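Local structure of penicillin-binding protein 1A (Mycobacterium tuberculosis, 5CXW) at residues R9-E14 and V33-D38; A44-V49 and A76-D81; A103-L108 and K260-N265; M214-A219 and G225-P230. The protein builds cross-linked peptidoglycan for the mycobacterial cell wall, polymerising glycan strands with one domain and joining their peptides with the penicillin-sensitive transpeptidase domain found here. All blocks are in the same frame, centred on the assembly; numbering follows the deposited sequence.

Contact 1: residues R9-E14 and V33-D38; sequences RQVTRE and VTTTID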
loop_
_atom_site.group_PDB
_atom_site.type_symbol
_atom_site.label_atom_id
_atom_site.label_comp_id
_atom_site.label_asym_id
_atom_site.label_seq_id
_atom_site.Cartn_x
_atom_site.Cartn_y
_atom_site.Cartn_z
ATOM N N ARG A 9 12.659 2.338 17.061
ATOM C CA ARG A 9 13.215 1.058 16.690
ATOM C C ARG A 9 13.617 1.034 15.213
ATOM O O ARG A 9 14.646 0.487 14.850
ATOM C CB ARG A 9 12.259 -0.112 17.030
ATOM C CG ARG A 9 12.363 -0.537 18.499
ATOM C CD ARG A 9 11.136 -1.246 19.087
ATOM N NE ARG A 9 10.703 -2.463 18.378
ATOM C CZ ARG A 9 9.671 -3.246 18.748
ATOM N NH1 ARG A 9 9.340 -4.326 18.025
ATOM N NH2 ARG A 9 8.939 -2.965 19.831
ATOM N N GLN A 10 12.803 1.629 14.360
ATOM C CA GLN A 10 13.166 1.722 12.937
ATOM C C GLN A 10 14.300 2.685 12.656
ATOM O O GLN A 10 15.140 2.443 11.807
ATOM C CB GLN A 10 11.955 2.099 12.096
ATOM C CG GLN A 10 10.851 1.054 12.031
ATOM C CD GLN A 10 11.404 -0.248 11.524
ATOM O OE1 GLN A 10 12.043 -0.291 10.506
ATOM N NE2 GLN A 10 11.220 -1.303 12.289
ATOM N N VAL A 11 14.363 3.776 13.397
ATOM C CA VAL A 11 15.468 4.696 13.276
ATOM C C VAL A 11 16.796 4.035 13.682
ATOM O O VAL A 11 17.794 4.167 12.998
ATOM C CB VAL A 11 15.208 5.991 14.113
ATOM C CG1 VAL A 11 16.466 6.892 14.176
ATOM C CG2 VAL A 11 14.065 6.799 13.551
ATOM N N THR A 12 16.794 3.327 14.814
ATOM C CA THR A 12 17.960 2.599 15.258
ATOM C C THR A 12 18.438 1.596 14.239
ATOM O O THR A 12 19.629 1.552 13.913
ATOM C CB THR A 12 17.696 1.864 16.546
ATOM O OG1 THR A 12 17.385 2.825 17.545
ATOM C CG2 THR A 12 18.915 1.058 16.997
ATOM N N ARG A 13 17.506 0.823 13.700
ATOM C CA ARG A 13 17.829 -0.169 12.698
ATOM C C ARG A 13 18.514 0.507 11.518
ATOM O O ARG A 13 19.518 0.026 11.016
ATOM C CB ARG A 13 16.540 -0.874 12.240
ATOM C CG ARG A 13 16.691 -2.176 11.468
ATOM C CD ARG A 13 15.446 -2.497 10.578
ATOM N NE ARG A 13 15.748 -1.901 9.290
ATOM C CZ ARG A 13 15.438 -0.663 8.859
ATOM N NH1 ARG A 13 14.629 0.230 9.511
ATOM N NH2 ARG A 13 15.944 -0.310 7.681
ATOM N N GLU A 14 17.974 1.624 11.077
ATOM C CA GLU A 14 18.538 2.315 9.894
ATOM C C GLU A 14 19.942 2.921 10.185
ATOM O O GLU A 14 20.854 2.897 9.339
ATOM C CB GLU A 14 17.571 3.403 9.454
ATOM C CG GLU A 14 17.946 4.085 8.165
ATOM C CD GLU A 14 16.849 5.016 7.690
ATOM O OE1 GLU A 14 15.675 4.608 7.696
ATOM O OE2 GLU A 14 17.101 6.135 7.286
ATOM N N VAL A 33 19.970 13.087 15.944
ATOM C CA VAL A 33 19.313 12.495 14.767
ATOM C C VAL A 33 18.043 13.279 14.467
ATOM O O VAL A 33 17.298 13.641 15.384
ATOM C CB VAL A 33 18.966 11.028 15.015
ATOM C CG1 VAL A 33 18.270 10.408 13.788
ATOM C CG2 VAL A 33 20.211 10.253 15.444
ATOM N N THR A 34 17.888 13.686 13.225
ATOM C CA THR A 34 16.657 14.278 12.748
ATOM C C THR A 34 15.949 13.210 11.923
ATOM O O THR A 34 16.522 12.643 11.021
ATOM C CB THR A 34 16.951 15.494 11.844
ATOM O OG1 THR A 34 17.777 16.458 12.555
ATOM C CG2 THR A 34 15.665 16.195 11.462
ATOM N N THR A 35 14.699 12.929 12.258
ATOM C CA THR A 35 13.954 11.932 11.539
ATOM C C THR A 35 13.147 12.609 10.478
ATOM O O THR A 35 12.993 13.818 10.428
ATOM C CB THR A 35 13.010 11.077 12.415
ATOM O OG1 THR A 35 11.865 11.871 12.723
ATOM C CG2 THR A 35 13.670 10.541 13.663
ATOM N N THR A 36 12.572 11.763 9.627
ATOM C CA THR A 36 11.727 12.229 8.531
ATOM C C THR A 36 10.278 12.491 8.935
ATOM O O THR A 36 9.505 13.034 8.140
ATOM C CB THR A 36 11.698 11.170 7.431
ATOM O OG1 THR A 36 11.346 9.896 7.982
ATOM C CG2 THR A 36 13.019 11.045 6.714
ATOM N N ILE A 37 9.898 12.014 10.115
ATOM C CA ILE A 37 8.540 12.107 10.564
ATOM C C ILE A 37 8.050 13.574 10.522
ATOM O O ILE A 37 8.769 14.497 10.920
ATOM C CB ILE A 37 8.375 11.499 11.980
ATOM C CG1 ILE A 37 8.796 10.011 12.004
ATOM C CG2 ILE A 37 6.936 11.659 12.423
ATOM C CD1 ILE A 37 7.948 9.083 11.141
ATOM N N ASP A 38 6.843 13.784 10.006
ATOM C CA ASP A 38 6.186 15.077 10.013
ATOM C C ASP A 38 5.185 15.061 11.150
ATOM O O ASP A 38 4.222 14.298 11.117
ATOM C CB ASP A 38 5.505 15.312 8.666
ATOM C CG ASP A 38 4.712 16.607 8.613
ATOM O OD1 ASP A 38 4.693 17.347 9.552
ATOM O OD2 ASP A 38 4.052 16.873 7.635
#
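V11, on helix 2-19, is the one residue of its segment that touches the strand 33-35, and it does so with both methyl groups, each against a different residue. Its CG1, anti to the backbone N (chi1 171°), points at V33, whose own CG1 is likewise anti to its N; the two valines reach out head-on and meet tip to tip, CG1 of V11 lying 4.0 Å from CG1 of V33. The second branch works across rather than end-on: V11 CG2 comes within 3.8 Å of T35 CG2, the two side chains meeting at about a right angle. T35 is thus divided between two tasks. Its methyl faces the helix, while T35 OG1, near chi1 76°, accepts from the backbone N of I37, two residues on, at 3.3 Å. This ST turn lies where the strand ends and the chain bends toward helix 39-53, whose N-cap is D38. The interface is small and purely apolar, 97 Å² in all. Strand 32-35 is an edge strand of a three-stranded antiparallel sheet, paired through T34 with strand 233-237, and V11 also packs on V233 of that neighbour. One turn along the helix, the carboxylate of E14 takes the backbone N atoms of F232 and V233, so helix 2-19 is fastened to the sheet beside the valine contact by polar as well as apolar means.

Contact 2: residues A44-V49 and A76-D81; sequences AAEKAV and AYYGGD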
loop_
_atom_site.group_PDB
_atom_site.type_symbol
_atom_site.label_atom_id
_atom_site.label_comp_id
_atom_site.label_asym_id
_atom_site.label_seq_id
_atom_site.Cartn_x
_atom_site.Cartn_y
_atom_site.Cartn_z
ATOM N N ALA A 44 -2.048 13.198 12.867
ATOM C CA ALA A 44 -3.287 12.861 12.108
ATOM C C ALA A 44 -3.475 11.352 12.078
ATOM O O ALA A 44 -4.616 10.851 12.297
ATOM C CB ALA A 44 -3.256 13.423 10.687
ATOM N N ALA A 45 -2.396 10.608 11.882
ATOM C CA ALA A 45 -2.505 9.133 11.825
ATOM C C ALA A 45 -2.904 8.578 13.177
ATOM O O ALA A 45 -3.801 7.721 13.250
ATOM C CB ALA A 45 -1.188 8.482 11.398
ATOM N N GLU A 46 -2.221 9.033 14.242
ATOM C CA GLU A 46 -2.509 8.571 15.594
ATOM C C GLU A 46 -3.942 8.885 16.033
ATOM O O GLU A 46 -4.648 8.009 16.600
ATOM C CB GLU A 46 -1.468 9.107 16.597
ATOM C CG GLU A 46 -0.086 8.516 16.375
ATOM C CD GLU A 46 0.975 8.905 17.405
ATOM O OE1 GLU A 46 0.611 9.325 18.529
ATOM O OE2 GLU A 46 2.186 8.762 17.135
ATOM N N LYS A 47 -4.383 10.095 15.745
ATOM C CA LYS A 47 -5.755 10.490 16.010
ATOM C C LYS A 47 -6.801 9.644 15.271
ATOM O O LYS A 47 -7.862 9.294 15.843
ATOM C CB LYS A 47 -5.955 11.958 15.655
ATOM C CG LYS A 47 -7.337 12.436 16.000
ATOM C CD LYS A 47 -7.544 13.931 15.660
ATOM C CE LYS A 47 -9.053 14.301 15.575
ATOM N NZ LYS A 47 -10.050 13.282 15.034
ATOM N N ALA A 48 -6.514 9.364 13.997
ATOM C CA ALA A 48 -7.433 8.607 13.167
ATOM C C ALA A 48 -7.555 7.180 13.700
ATOM O O ALA A 48 -8.679 6.648 13.836
ATOM C CB ALA A 48 -6.953 8.565 11.756
ATOM N N VAL A 49 -6.419 6.564 14.015
ATOM C CA VAL A 49 -6.449 5.197 14.543
ATOM C C VAL A 49 -7.235 5.167 15.862
ATOM O O VAL A 49 -8.083 4.282 16.039
ATOM C CB VAL A 49 -5.041 4.590 14.753
ATOM C CG1 VAL A 49 -5.073 3.243 15.506
ATOM C CG2 VAL A 49 -4.352 4.397 13.438
ATOM N N ALA A 76 4.717 9.515 8.349
ATOM C CA ALA A 76 3.883 9.062 9.436
ATOM C C ALA A 76 4.030 7.551 9.516
ATOM O O ALA A 76 4.132 6.880 8.507
ATOM C CB ALA A 76 2.421 9.408 9.193
ATOM N N TYR A 77 4.014 7.041 10.725
ATOM C CA TYR A 77 4.275 5.615 10.975
ATOM C C TYR A 77 3.638 5.218 12.302
ATOM O O TYR A 77 4.090 5.656 13.398
ATOM C CB TYR A 77 5.796 5.372 11.041
ATOM C CG TYR A 77 6.232 3.926 11.095
ATOM C CD1 TYR A 77 6.424 3.204 9.931
ATOM C CD2 TYR A 77 6.436 3.270 12.322
ATOM C CE1 TYR A 77 6.841 1.892 9.949
ATOM C CE2 TYR A 77 6.854 1.965 12.351
ATOM C CZ TYR A 77 7.061 1.283 11.151
ATOM O OH TYR A 77 7.473 0.012 11.205
ATOM N N TYR A 78 2.565 4.426 12.182
ATOM C CA TYR A 78 1.882 3.875 13.285
ATOM C C TYR A 78 1.932 2.362 13.124
ATOM O O TYR A 78 1.284 1.806 12.219
ATOM C CB TYR A 78 0.425 4.377 13.320
ATOM C CG TYR A 78 -0.324 3.765 14.514
ATOM C CD1 TYR A 78 -0.273 4.329 15.787
ATOM C CD2 TYR A 78 -1.006 2.567 14.371
ATOM C CE1 TYR A 78 -0.939 3.733 16.868
ATOM C CE2 TYR A 78 -1.654 1.976 15.419
ATOM C CZ TYR A 78 -1.619 2.550 16.664
ATOM O OH TYR A 78 -2.288 1.900 17.694
ATOM N N GLY A 79 2.661 1.683 13.989
ATOM C CA GLY A 79 2.650 0.199 13.989
ATOM C C GLY A 79 1.965 -0.432 15.185
ATOM O O GLY A 79 1.932 -1.652 15.296
ATOM N N GLY A 80 1.430 0.391 16.079
ATOM C CA GLY A 80 0.890 -0.108 17.325
ATOM C C GLY A 80 1.105 0.912 18.431
ATOM O O GLY A 80 1.858 1.876 18.279
ATOM N N ASP A 81 0.429 0.712 19.554
ATOM C CA ASP A 81 0.573 1.648 20.688
ATOM C C ASP A 81 1.528 1.168 21.773
ATOM O O ASP A 81 1.639 1.825 22.802
ATOM C CB ASP A 81 -0.790 1.972 21.308
ATOM C CG ASP A 81 -1.482 3.148 20.621
ATOM O OD1 ASP A 81 -1.127 4.340 20.889
ATOM O OD2 ASP A 81 -2.402 2.862 19.828
#
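Helix 44-49 runs over the edge strand 76-78 with the two N-to-C directions 34° apart and the axes 8.4 Å from each other at closest approach. At the start of the pair two alanines face each other, A45 CB and A76 CB meeting at 4.3 Å. Further on, Y78 fills the gap. Its ring, carried anti to the backbone N (chi1 179°), comes toward the helix while V49 comes from the opposite direction and places both methyls on it. V49 CG2 stands over one face, 4.2 Å from the centroid of the Y78 ring and 22° off its normal, a CH-pi contact displaced toward the rim. V49 CG1 reaches farther out, 3.6 Å from Y78 CE2 and close to CZ as well. E46 CG adds an oblique approach at 4.2 Å from Y78 CD1. The backbone N of G80 lies over the ring's other face, so the aromatic plane is held between helix and loop. The Y78 hydroxyl points at the carboxylate of D81, a residue modelled in two conformers, so that the bond is doubtful in detail. Strand 74-78 borders the five-stranded central sheet of the transpeptidase domain; A45 and V49 also pack on V64 of the adjoining strand, and A48 meets helix 343-356. Between helix and strand the contact is apolar; the E46 carboxylate is turned to Q42 of the same helix. Valine methyls and the E46 methylene meet the ring by dispersion and CH-pi contact, which fixes no direction as a hydrogen bond would.

Contact 3: residues A103-L108 and K260-N265; sequences ALVAAL and KAVADN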
loop_
_atom_site.group_PDB
_atom_site.type_symbol
_atom_site.label_atom_id
_atom_site.label_comp_id
_atom_site.label_asym_id
_atom_site.label_seq_id
_atom_site.Cartn_x
_atom_site.Cartn_y
_atom_site.Cartn_z
ATOM N N ALA A 103 -0.784 -5.974 -11.020
ATOM C CA ALA A 103 -1.190 -6.619 -12.265
ATOM C C ALA A 103 -1.467 -5.589 -13.340
ATOM O O ALA A 103 -1.175 -5.768 -14.521
ATOM C CB ALA A 103 -2.368 -7.534 -12.091
ATOM N N LEU A 104 -2.053 -4.473 -12.960
ATOM C CA LEU A 104 -2.307 -3.412 -13.941
ATOM C C LEU A 104 -1.033 -2.755 -14.440
ATOM O O LEU A 104 -0.853 -2.524 -15.655
ATOM C CB LEU A 104 -3.254 -2.397 -13.334
ATOM C CG LEU A 104 -3.727 -1.289 -14.267
ATOM C CD1 LEU A 104 -4.358 -1.754 -15.551
ATOM C CD2 LEU A 104 -4.675 -0.360 -13.545
ATOM N N VAL A 105 -0.087 -2.536 -13.519
ATOM C CA VAL A 105 1.231 -2.105 -13.937
ATOM C C VAL A 105 1.801 -3.046 -14.977
ATOM O O VAL A 105 2.281 -2.619 -16.047
ATOM C CB VAL A 105 2.248 -1.970 -12.767
ATOM C CG1 VAL A 105 3.622 -1.681 -13.277
ATOM C CG2 VAL A 105 1.842 -0.843 -11.807
ATOM N N ALA A 106 1.807 -4.327 -14.649
ATOM C CA ALA A 106 2.389 -5.328 -15.535
ATOM C C ALA A 106 1.736 -5.322 -16.929
ATOM O O ALA A 106 2.429 -5.444 -17.949
ATOM C CB ALA A 106 2.234 -6.718 -14.956
ATOM N N ALA A 107 0.414 -5.205 -16.934
ATOM C CA ALA A 107 -0.333 -5.194 -18.157
ATOM C C ALA A 107 0.062 -4.003 -19.024
ATOM O O ALA A 107 0.333 -4.108 -20.246
ATOM C CB ALA A 107 -1.813 -5.158 -17.861
ATOM N N LEU A 108 0.038 -2.823 -18.428
ATOM C CA LEU A 108 0.333 -1.607 -19.149
ATOM C C LEU A 108 1.753 -1.668 -19.718
ATOM O O LEU A 108 1.994 -1.210 -20.829
ATOM C CB LEU A 108 0.166 -0.394 -18.238
ATOM C CG LEU A 108 -1.281 -0.065 -17.893
ATOM C CD1 LEU A 108 -1.338 0.755 -16.616
ATOM C CD2 LEU A 108 -1.897 0.730 -18.971
ATOM N N LYS A 260 6.824 6.424 -16.752
ATOM C CA LYS A 260 5.898 7.492 -16.414
ATOM C C LYS A 260 4.517 7.279 -17.019
ATOM O O LYS A 260 3.492 7.491 -16.352
ATOM C CB LYS A 260 6.473 8.827 -16.873
ATOM C CG LYS A 260 5.477 10.008 -16.757
ATOM C CD LYS A 260 6.130 11.345 -16.953
ATOM C CE LYS A 260 5.161 12.520 -16.947
ATOM N NZ LYS A 260 4.354 12.637 -15.723
ATOM N N ALA A 261 4.473 6.941 -18.316
ATOM C CA ALA A 261 3.188 6.796 -19.006
ATOM C C ALA A 261 2.360 5.673 -18.359
ATOM O O ALA A 261 1.124 5.809 -18.207
ATOM C CB ALA A 261 3.345 6.583 -20.488
ATOM N N VAL A 262 3.037 4.604 -17.953
ATOM C CA VAL A 262 2.382 3.518 -17.267
ATOM C C VAL A 262 1.867 3.977 -15.922
ATOM O O VAL A 262 0.661 3.755 -15.580
ATOM C CB VAL A 262 3.333 2.299 -17.127
ATOM C CG1 VAL A 262 2.755 1.286 -16.158
ATOM C CG2 VAL A 262 3.566 1.684 -18.458
ATOM N N ALA A 263 2.726 4.554 -15.118
ATOM C CA ALA A 263 2.325 4.940 -13.774
ATOM C C ALA A 263 1.136 5.928 -13.819
ATOM O O ALA A 263 0.200 5.824 -13.021
ATOM C CB ALA A 263 3.469 5.593 -13.073
ATOM N N ASP A 264 1.176 6.885 -14.729
ATOM C CA ASP A 264 0.133 7.931 -14.820
ATOM C C ASP A 264 -1.226 7.338 -15.282
ATOM O O ASP A 264 -2.298 7.843 -14.904
ATOM C CB ASP A 264 0.609 9.086 -15.696
ATOM C CG ASP A 264 1.819 9.862 -15.058
ATOM O OD1 ASP A 264 2.118 9.683 -13.823
ATOM O OD2 ASP A 264 2.406 10.667 -15.797
ATOM N N ASN A 265 -1.186 6.282 -16.098
ATOM C CA ASN A 265 -2.398 5.541 -16.448
ATOM C C ASN A 265 -2.958 4.745 -15.253
ATOM O O ASN A 265 -4.207 4.669 -15.060
ATOM C CB ASN A 265 -2.218 4.626 -17.662
ATOM C CG ASN A 265 -2.456 5.355 -18.956
ATOM O OD1 ASN A 265 -3.592 5.506 -19.384
ATOM N ND2 ASN A 265 -1.412 5.793 -19.604
#
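Two helices of the transpeptidase domain pack here through buried, mainly aliphatic side chains: 103-108, part of helix 100-109, and 260-265, the first turns of helix 260-270. They run broadly antiparallel, at 138° between N-to-C directions, and their axes come within 9.5 Å at closest approach. V262 is the wedge between them. V262 CG1, anti to the backbone N (chi1 168°), settles 3.7 Å from L108 CB and also lies 4.2 Å from V105 CG1, close to the carbonyl of V105. The other branch, CG2, flanks the same CB of L108 and its carbonyl carbon, so the valine straddles the base of the leucine and the backbones draw near, with L108 CA and V262 CA 5.8 Å apart. The leucine replies with its tip: L108 CD1 and CD2 both stand 4.1 Å from N265 CB, the two side chains crossing obliquely. Helix 100-109 is the one that follows the catalytic serine, probably S97, with K100 at its start as in the SxxK motif of penicillin-binding proteins, and this contact lies toward its far end. N265 offers L108 only its aliphatic CB. Its amide turns the other way, N265 ND2 donating to A261 O at 2.9 Å with a nearly straight N-H angle of 164°; that carbonyl also takes the helical bond from N265 N, the two donors arriving at opposite faces of its plane. ND2 donates besides to T368 O, and OD1 accepts from G375 N, tying the C-terminal tail to helix 260-270.

Contact 4: residues M214-A219 and G225-P230; sequences MASAYA and GIYHPP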
loop_
_atom_site.group_PDB
_atom_site.type_symbol
_atom_site.label_atom_id
_atom_site.label_comp_id
_atom_site.label_asym_id
_atom_site.label_seq_id
_atom_site.Cartn_x
_atom_site.Cartn_y
_atom_site.Cartn_z
ATOM N N MET A 214 3.654 -1.472 0.893
ATOM C CA MET A 214 2.515 -0.978 0.090
ATOM C C MET A 214 2.557 0.578 -0.046
ATOM O O MET A 214 2.368 1.115 -1.134
ATOM C CB MET A 214 1.174 -1.421 0.674
ATOM C CG MET A 214 0.922 -2.918 0.564
ATOM S SD MET A 214 0.868 -3.520 -1.138
ATOM C CE MET A 214 -0.695 -2.856 -1.645
ATOM N N ALA A 215 2.872 1.275 1.053
ATOM C CA ALA A 215 2.969 2.711 0.995
ATOM C C ALA A 215 4.074 3.135 0.040
ATOM O O ALA A 215 3.905 4.077 -0.783
ATOM C CB ALA A 215 3.207 3.303 2.373
ATOM N N SER A 216 5.193 2.422 0.115
ATOM C CA SER A 216 6.351 2.730 -0.738
ATOM C C SER A 216 6.053 2.458 -2.197
ATOM O O SER A 216 6.381 3.285 -3.088
ATOM C CB SER A 216 7.545 1.911 -0.258
ATOM O OG SER A 216 8.667 2.043 -1.122
ATOM N N ALA A 217 5.485 1.294 -2.521
ATOM C CA ALA A 217 5.175 0.970 -3.901
ATOM C C ALA A 217 4.164 1.943 -4.531
ATOM O O ALA A 217 4.302 2.343 -5.699
ATOM C CB ALA A 217 4.702 -0.501 -4.038
ATOM N N TYR A 218 3.152 2.308 -3.777
ATOM C CA TYR A 218 2.155 3.297 -4.250
ATOM C C TYR A 218 2.809 4.709 -4.362
ATOM O O TYR A 218 2.502 5.482 -5.286
ATOM C CB TYR A 218 0.938 3.318 -3.374
ATOM C CG TYR A 218 -0.112 2.277 -3.630
ATOM C CD1 TYR A 218 0.218 0.916 -3.790
ATOM C CD2 TYR A 218 -1.471 2.613 -3.674
ATOM C CE1 TYR A 218 -0.776 -0.044 -3.980
ATOM C CE2 TYR A 218 -2.446 1.674 -3.802
ATOM C CZ TYR A 218 -2.106 0.342 -3.954
ATOM O OH TYR A 218 -3.093 -0.649 -4.118
ATOM N N ALA A 219 3.822 4.993 -3.505
ATOM C CA ALA A 219 4.614 6.245 -3.655
ATOM C C ALA A 219 5.307 6.286 -5.023
ATOM O O ALA A 219 5.358 7.320 -5.679
ATOM C CB ALA A 219 5.559 6.427 -2.490
ATOM N N GLY A 225 6.406 6.849 -11.432
ATOM C CA GLY A 225 7.242 5.675 -11.676
ATOM C C GLY A 225 8.624 5.742 -11.093
ATOM O O GLY A 225 9.399 4.803 -11.278
ATOM N N ILE A 226 8.928 6.815 -10.363
ATOM C CA ILE A 226 10.262 7.005 -9.736
ATOM C C ILE A 226 10.184 6.477 -8.302
ATOM O O ILE A 226 9.332 6.901 -7.537
ATOM C CB ILE A 226 10.723 8.447 -9.779
ATOM C CG1 ILE A 226 10.840 8.918 -11.248
ATOM C CG2 ILE A 226 12.042 8.599 -9.025
ATOM C CD1 ILE A 226 11.200 10.372 -11.444
ATOM N N TYR A 227 11.072 5.509 -8.005
ATOM C CA TYR A 227 11.206 4.859 -6.752
ATOM C C TYR A 227 12.321 5.494 -5.941
ATOM O O TYR A 227 13.425 5.811 -6.477
ATOM C CB TYR A 227 11.548 3.365 -6.983
ATOM C CG TYR A 227 12.040 2.636 -5.763
ATOM C CD1 TYR A 227 11.177 2.272 -4.761
ATOM C CD2 TYR A 227 13.392 2.388 -5.575
ATOM C CE1 TYR A 227 11.637 1.576 -3.641
ATOM C CE2 TYR A 227 13.840 1.709 -4.455
ATOM C CZ TYR A 227 12.950 1.306 -3.510
ATOM O OH TYR A 227 13.515 0.682 -2.383
ATOM N N HIS A 228 12.040 5.667 -4.622
ATOM C CA HIS A 228 13.048 6.047 -3.617
ATOM C C HIS A 228 12.955 5.106 -2.459
ATOM O O HIS A 228 11.879 4.908 -1.932
ATOM C CB HIS A 228 12.866 7.499 -3.113
ATOM C CG HIS A 228 12.822 8.558 -4.173
ATOM N ND1 HIS A 228 13.934 9.253 -4.588
ATOM C CD2 HIS A 228 11.789 9.063 -4.887
ATOM C CE1 HIS A 228 13.584 10.141 -5.508
ATOM N NE2 HIS A 228 12.287 10.045 -5.696
ATOM N N PRO A 229 14.087 4.549 -1.991
ATOM C CA PRO A 229 14.016 3.648 -0.819
ATOM C C PRO A 229 13.412 4.349 0.394
ATOM O O PRO A 229 13.753 5.511 0.676
ATOM C CB PRO A 229 15.487 3.279 -0.546
ATOM C CG PRO A 229 16.110 3.428 -1.875
ATOM C CD PRO A 229 15.462 4.599 -2.551
ATOM N N PRO A 230 12.482 3.688 1.067
ATOM C CA PRO A 230 11.911 4.341 2.248
ATOM C C PRO A 230 12.955 4.528 3.328
ATOM O O PRO A 230 13.802 3.659 3.510
ATOM C CB PRO A 230 10.797 3.390 2.726
ATOM C CG PRO A 230 10.626 2.407 1.688
ATOM C CD PRO A 230 11.769 2.462 0.700
HETATM O O HOH W 1 8.993 5.243 -3.951
HETATM O O HOH W 2 9.243 4.733 -1.296
#
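S216 of helix 211-222 faces the segment 225-230 and carries most of the helix side of the contact, by van der Waals packing and through water. In the packing, its hydroxyl lies against the ring of P230: S216 OG, anti to the backbone N (chi1 174°), is 3.4 Å from P230 CG and a little farther from CD, with S216 CB behind it also close to CG. At the edge of the Y227 ring, near the ring plane, S216 OG stands 3.9 Å from Y227 CE1. One face of that tyrosine has the backbone N of P229 above it, toward the rim, and a cation-pi contact with R257 engages the ring as well. A215, S216 and A219 also pack on I67 of the central sheet. The polar links are made by two waters, both held by the backbone of H228. One bridges S216 OG, at 2.8 Å, to H228 O, to which it donates at 2.7 Å. The other accepts from H228 N at 3.1 Å and donates only weakly to S216 O. Both polar groups of the H228 backbone are therefore engaged, although the residue lies just beyond the short strand 226-227, which pairs with 255-256. Chemically, a serine hydroxyl set against proline carbons finds its polar partner in a water, and helix and extended chain are joined by solvent-mediated bonds instead of direct ones.

Contacts 1 and 2 are neighbours, their centres 16 Å apart: Q10 CG packs 3.6 Å from Y77 OH, and I37 CD1 lies against Y77 CB, while strand 32-35 is followed, after a short turn, by helix 39-53. Contacts 3 and 4 form a second pair, 14 Å between centres, where A263 CB meets G225 N at 3.6 Å; along the chain, contact 4 is nested within the loop that contact 3 closes. Between the pairs, contact 4 comes within about 5 Å of contact 1 at nearest atoms, whereas contacts 2 and 3 lie on opposite sides of the chain's centre, with their own centres 31 Å apart. None forms the penicillin V pocket, although helix 100-109 of contact 3 begins beside the probable nucleophile S97.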